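Local coordinates for protein SSD1 (PDB 7AM1), which binds mRNA untranslated regions and represses translation as a non-enzymatic member of the RNase II family, at residues R575-P580 with P632-F637. Residues are numbered along the deposited sequence; the frame is centred on the assembly and turned at random.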
ATOM      1  N   ARG A 575      -3.050  -6.364  16.925  1.00 37.87           N
ATOM      2  CA  ARG A 575      -2.919  -5.510  15.751  1.00 37.38           C
ATOM      3  C   ARG A 575      -4.069  -4.522  15.756  1.00 37.17           C
ATOM      4  O   ARG A 575      -5.232  -4.924  15.856  1.00 37.56           O
ATOM      5  CB  ARG A 575      -2.914  -6.337  14.464  1.00 35.03           C
ATOM      6  CG  ARG A 575      -2.682  -5.530  13.196  1.00 33.79           C
ATOM      7  CD  ARG A 575      -2.302  -6.457  12.058  1.00 31.52           C
ATOM      8  NE  ARG A 575      -2.056  -5.752  10.807  1.00 30.68           N
ATOM      9  CZ  ARG A 575      -0.913  -5.151  10.490  1.00 30.27           C
ATOM     10  NH1 ARG A 575       0.109  -5.130  11.339  1.00 30.18           N
ATOM     11  NH2 ARG A 575      -0.799  -4.553   9.314  1.00 30.16           N
ATOM     12  N   ARG A 576      -3.748  -3.238  15.701  1.00 35.34           N
ATOM     13  CA  ARG A 576      -4.767  -2.204  15.713  1.00 35.69           C
ATOM     14  C   ARG A 576      -4.616  -1.314  14.489  1.00 35.63           C
ATOM     15  O   ARG A 576      -3.630  -1.381  13.756  1.00 36.06           O
ATOM     16  CB  ARG A 576      -4.702  -1.368  16.993  1.00 36.77           C
ATOM     17  CG  ARG A 576      -3.444  -0.530  17.165  1.00 38.73           C
ATOM     18  CD  ARG A 576      -3.570   0.234  18.459  1.00 45.03           C
ATOM     19  NE  ARG A 576      -2.504   1.205  18.659  1.00 50.29           N
ATOM     20  CZ  ARG A 576      -2.635   2.310  19.384  1.00 55.02           C
ATOM     21  NH1 ARG A 576      -3.797   2.599  19.958  1.00 56.95           N
ATOM     22  NH2 ARG A 576      -1.604   3.133  19.527  1.00 56.14           N
ATOM     23  N   GLN A 577      -5.621  -0.472  14.283  1.00 36.81           N
ATOM     24  CA  GLN A 577      -5.638   0.444  13.148  1.00 39.19           C
ATOM     25  C   GLN A 577      -6.452   1.651  13.573  1.00 42.61           C
ATOM     26  O   GLN A 577      -7.642   1.521  13.877  1.00 40.05           O
ATOM     27  CB  GLN A 577      -6.230  -0.227  11.911  1.00 38.59           C
ATOM     28  CG  GLN A 577      -5.841   0.429  10.599  1.00 39.30           C
ATOM     29  CD  GLN A 577      -6.806   1.511  10.171  1.00 41.46           C
ATOM     30  OE1 GLN A 577      -7.993   1.469  10.498  1.00 43.53           O
ATOM     31  NE2 GLN A 577      -6.306   2.476   9.408  1.00 40.76           N
ATOM     32  N   MET A 578      -5.803   2.810  13.636  1.00 48.31           N
ATOM     33  CA  MET A 578      -6.411   3.973  14.258  1.00 53.71           C
ATOM     34  C   MET A 578      -7.365   4.670  13.301  1.00 49.76           C
ATOM     35  O   MET A 578      -7.142   4.727  12.088  1.00 48.95           O
ATOM     36  CB  MET A 578      -5.333   4.952  14.731  1.00 63.15           C
ATOM     37  CG  MET A 578      -5.658   5.605  16.072  1.00 73.47           C
ATOM     38  SD  MET A 578      -4.218   6.296  16.917  1.00 80.66           S
ATOM     39  N   GLN A 579      -8.419   5.239  13.871  1.00 47.56           N
ATOM     40  CA  GLN A 579      -9.372   5.994  13.087  1.00 48.79           C
ATOM     41  C   GLN A 579      -8.701   7.233  12.506  1.00 47.12           C
ATOM     42  O   GLN A 579      -7.675   7.693  13.013  1.00 46.16           O
ATOM     43  CB  GLN A 579     -10.569   6.383  13.948  1.00 53.65           C
ATOM     44  CG  GLN A 579     -10.283   7.471  14.974  1.00 59.05           C
ATOM     45  CD  GLN A 579     -11.491   7.787  15.839  1.00 64.44           C
ATOM     46  OE1 GLN A 579     -12.624   7.797  15.361  1.00 66.79           O
ATOM     47  NE2 GLN A 579     -11.252   8.037  17.121  1.00 66.32           N
ATOM     48  N   PRO A 580      -9.260   7.787  11.433  1.00 46.98           N
ATOM     49  CA  PRO A 580      -8.666   8.994  10.852  1.00 46.66           C
ATOM     50  C   PRO A 580      -8.596  10.106  11.883  1.00 49.34           C
ATOM     51  O   PRO A 580      -9.493  10.268  12.713  1.00 48.90           O
ATOM     52  CB  PRO A 580      -9.621   9.345   9.706  1.00 45.99           C
ATOM     53  CG  PRO A 580     -10.284   8.040   9.362  1.00 45.71           C
ATOM     54  CD  PRO A 580     -10.442   7.337  10.676  1.00 46.45           C
ATOM     55  N   PRO A 632      -3.335   5.764   8.179  1.00 48.67           N
ATOM     56  CA  PRO A 632      -2.116   4.964   8.083  1.00 46.10           C
ATOM     57  C   PRO A 632      -2.473   3.486   8.140  1.00 42.21           C
ATOM     58  O   PRO A 632      -3.581   3.095   8.510  1.00 42.03           O
ATOM     59  CB  PRO A 632      -1.318   5.397   9.313  1.00 49.07           C
ATOM     60  CG  PRO A 632      -2.389   5.647  10.340  1.00 51.45           C
ATOM     61  CD  PRO A 632      -3.573   6.219   9.565  1.00 51.61           C
ATOM     62  N   ARG A 633      -1.498   2.662   7.779  1.00 38.56           N
ATOM     63  CA  ARG A 633      -1.668   1.225   7.882  1.00 37.60           C
ATOM     64  C   ARG A 633      -1.812   0.788   9.335  1.00 33.41           C
ATOM     65  O   ARG A 633      -1.490   1.524  10.270  1.00 32.25           O
ATOM     66  CB  ARG A 633      -0.482   0.505   7.257  1.00 38.93           C
ATOM     67  CG  ARG A 633      -0.348   0.743   5.776  1.00 38.84           C
ATOM     68  CD  ARG A 633       0.572  -0.296   5.214  1.00 37.95           C
ATOM     69  NE  ARG A 633      -0.160  -1.455   4.725  1.00 36.03           N
ATOM     70  CZ  ARG A 633       0.304  -2.701   4.732  1.00 34.13           C
ATOM     71  NH1 ARG A 633       1.499  -2.977   5.241  1.00 33.57           N
ATOM     72  NH2 ARG A 633      -0.443  -3.676   4.229  1.00 32.89           N
ATOM     73  N   ALA A 634      -2.323  -0.428   9.508  1.00 34.78           N
ATOM     74  CA  ALA A 634      -2.449  -1.038  10.824  1.00 35.54           C
ATOM     75  C   ALA A 634      -1.068  -1.276  11.438  1.00 35.78           C
ATOM     76  O   ALA A 634      -0.037  -1.234  10.757  1.00 35.08           O
ATOM     77  CB  ALA A 634      -3.223  -2.354  10.719  1.00 36.79           C
ATOM     78  N   ARG A 635      -1.055  -1.530  12.749  1.00 33.79           N
ATOM     79  CA  ARG A 635       0.195  -1.733  13.472  1.00 38.54           C
ATOM     80  C   ARG A 635       0.081  -2.908  14.431  1.00 36.29           C
ATOM     81  O   ARG A 635      -0.881  -2.990  15.199  1.00 37.69           O
ATOM     82  CB  ARG A 635       0.582  -0.493  14.290  1.00 48.11           C
ATOM     83  CG  ARG A 635       0.582   0.808  13.518  1.00 60.35           C
ATOM     84  CD  ARG A 635       1.101   1.951  14.379  1.00 73.90           C
ATOM     85  NE  ARG A 635       2.547   2.085  14.216  1.00 85.47           N
ATOM     86  CZ  ARG A 635       3.464   1.522  15.000  1.00 94.46           C
ATOM     87  NH1 ARG A 635       3.110   0.767  16.034  1.00 97.77           N
ATOM     88  NH2 ARG A 635       4.751   1.714  14.742  1.00 97.23           N
ATOM     89  N   TYR A 636       1.069  -3.797  14.412  1.00 36.11           N
ATOM     90  CA  TYR A 636       1.240  -4.711  15.529  1.00 37.01           C
ATOM     91  C   TYR A 636       1.616  -3.925  16.784  1.00 39.00           C
ATOM     92  O   TYR A 636       2.280  -2.886  16.715  1.00 40.19           O
ATOM     93  CB  TYR A 636       2.322  -5.749  15.244  1.00 36.45           C
ATOM     94  CG  TYR A 636       2.081  -6.607  14.024  1.00 34.83           C
ATOM     95  CD1 TYR A 636       1.006  -7.487  13.960  1.00 34.31           C
ATOM     96  CD2 TYR A 636       2.954  -6.563  12.953  1.00 34.46           C
ATOM     97  CE1 TYR A 636       0.797  -8.282  12.846  1.00 34.32           C
ATOM     98  CE2 TYR A 636       2.762  -7.344  11.844  1.00 34.35           C
ATOM     99  CZ  TYR A 636       1.684  -8.201  11.786  1.00 34.55           C
ATOM    100  OH  TYR A 636       1.502  -8.979  10.668  1.00 34.52           O
ATOM    101  N   PHE A 637       1.194  -4.439  17.937  1.00 37.59           N
ATOM    102  CA  PHE A 637       1.503  -3.814  19.216  1.00 39.43           C
ATOM    103  C   PHE A 637       1.338  -4.848  20.322  1.00 41.52           C
ATOM    104  O   PHE A 637       0.683  -5.877  20.141  1.00 41.39           O
ATOM    105  CB  PHE A 637       0.610  -2.601  19.491  1.00 39.86           C
ATOM    106  CG  PHE A 637      -0.813  -2.958  19.827  1.00 40.71           C
ATOM    107  CD1 PHE A 637      -1.710  -3.311  18.829  1.00 39.08           C
ATOM    108  CD2 PHE A 637      -1.249  -2.956  21.143  1.00 42.53           C
ATOM    109  CE1 PHE A 637      -3.023  -3.641  19.138  1.00 39.03           C
ATOM    110  CE2 PHE A 637      -2.556  -3.283  21.458  1.00 42.86           C
ATOM    111  CZ  PHE A 637      -3.443  -3.627  20.456  1.00 40.76           C
TER
HETATM  112  O   HOH W   1       1.267  -2.546   8.667  1.00 36.24           O
HETATM  113  O   HOH W   2      -2.944   2.559  12.550  1.00 40.07           O
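Arg-576 and Arg-635 face each other as an antiparallel hydrogen-bonded pair, and their reciprocal backbone bonds set the register of a small sheet to which side-chain contacts add on both faces. Arg-576 N donates to Arg-635 O at 2.9 Å, and Arg-635 N returns a bond to Arg-576 O at 2.8 Å; Phe-637 with Leu-574 continues the main-chain pairing. Past the strand ends the link passes to a side chain: Gln-577 NE2 reaches Pro-632 O at 2.9 Å, with the acceptor in its amide plane, while OE1 takes the backbone N-H of Ala-651. A water also joins Met-578 N to Arg-633 O.

Cation-pi contact dominates the face carrying Arg-575 and Tyr-636, a non-hydrogen-bonded pair. In Arg-575, CG is anti to the backbone N (chi1 -176°) and the chain runs extended to NE, CD passing beside the tyrosine ring; the guanidinium then sets NH1 over the centre of that ring, 3.5 Å from Tyr-636 CZ, the planes inclined by 50°. Ala-634 CB lies against the other face of the guanidinium, 3.6 Å from Arg-575 CZ. A salt bridge from NE to Asp-529 and a water shared by NH2 and Ala-634 O further fix the group. An alanine in place of Arg-575 would probably leave Asp-529 without this mate and open a gap between Tyr-636 and Ala-634.

Apolar contact prevails across the other side, where the Arg-576 chain passes over the Phe-637 ring in a CH-pi contact, CD 4.2 Å from the ring centroid. Arg-576 NH1 hydrogen-bonds to Gln-646 O.

Together the segments form a two-stranded antiparallel sheet made of sequence-distant strands, 573-576 and 635-638, joined through a largely helical connection within the RNB domain of this RNase II-family pseudonuclease.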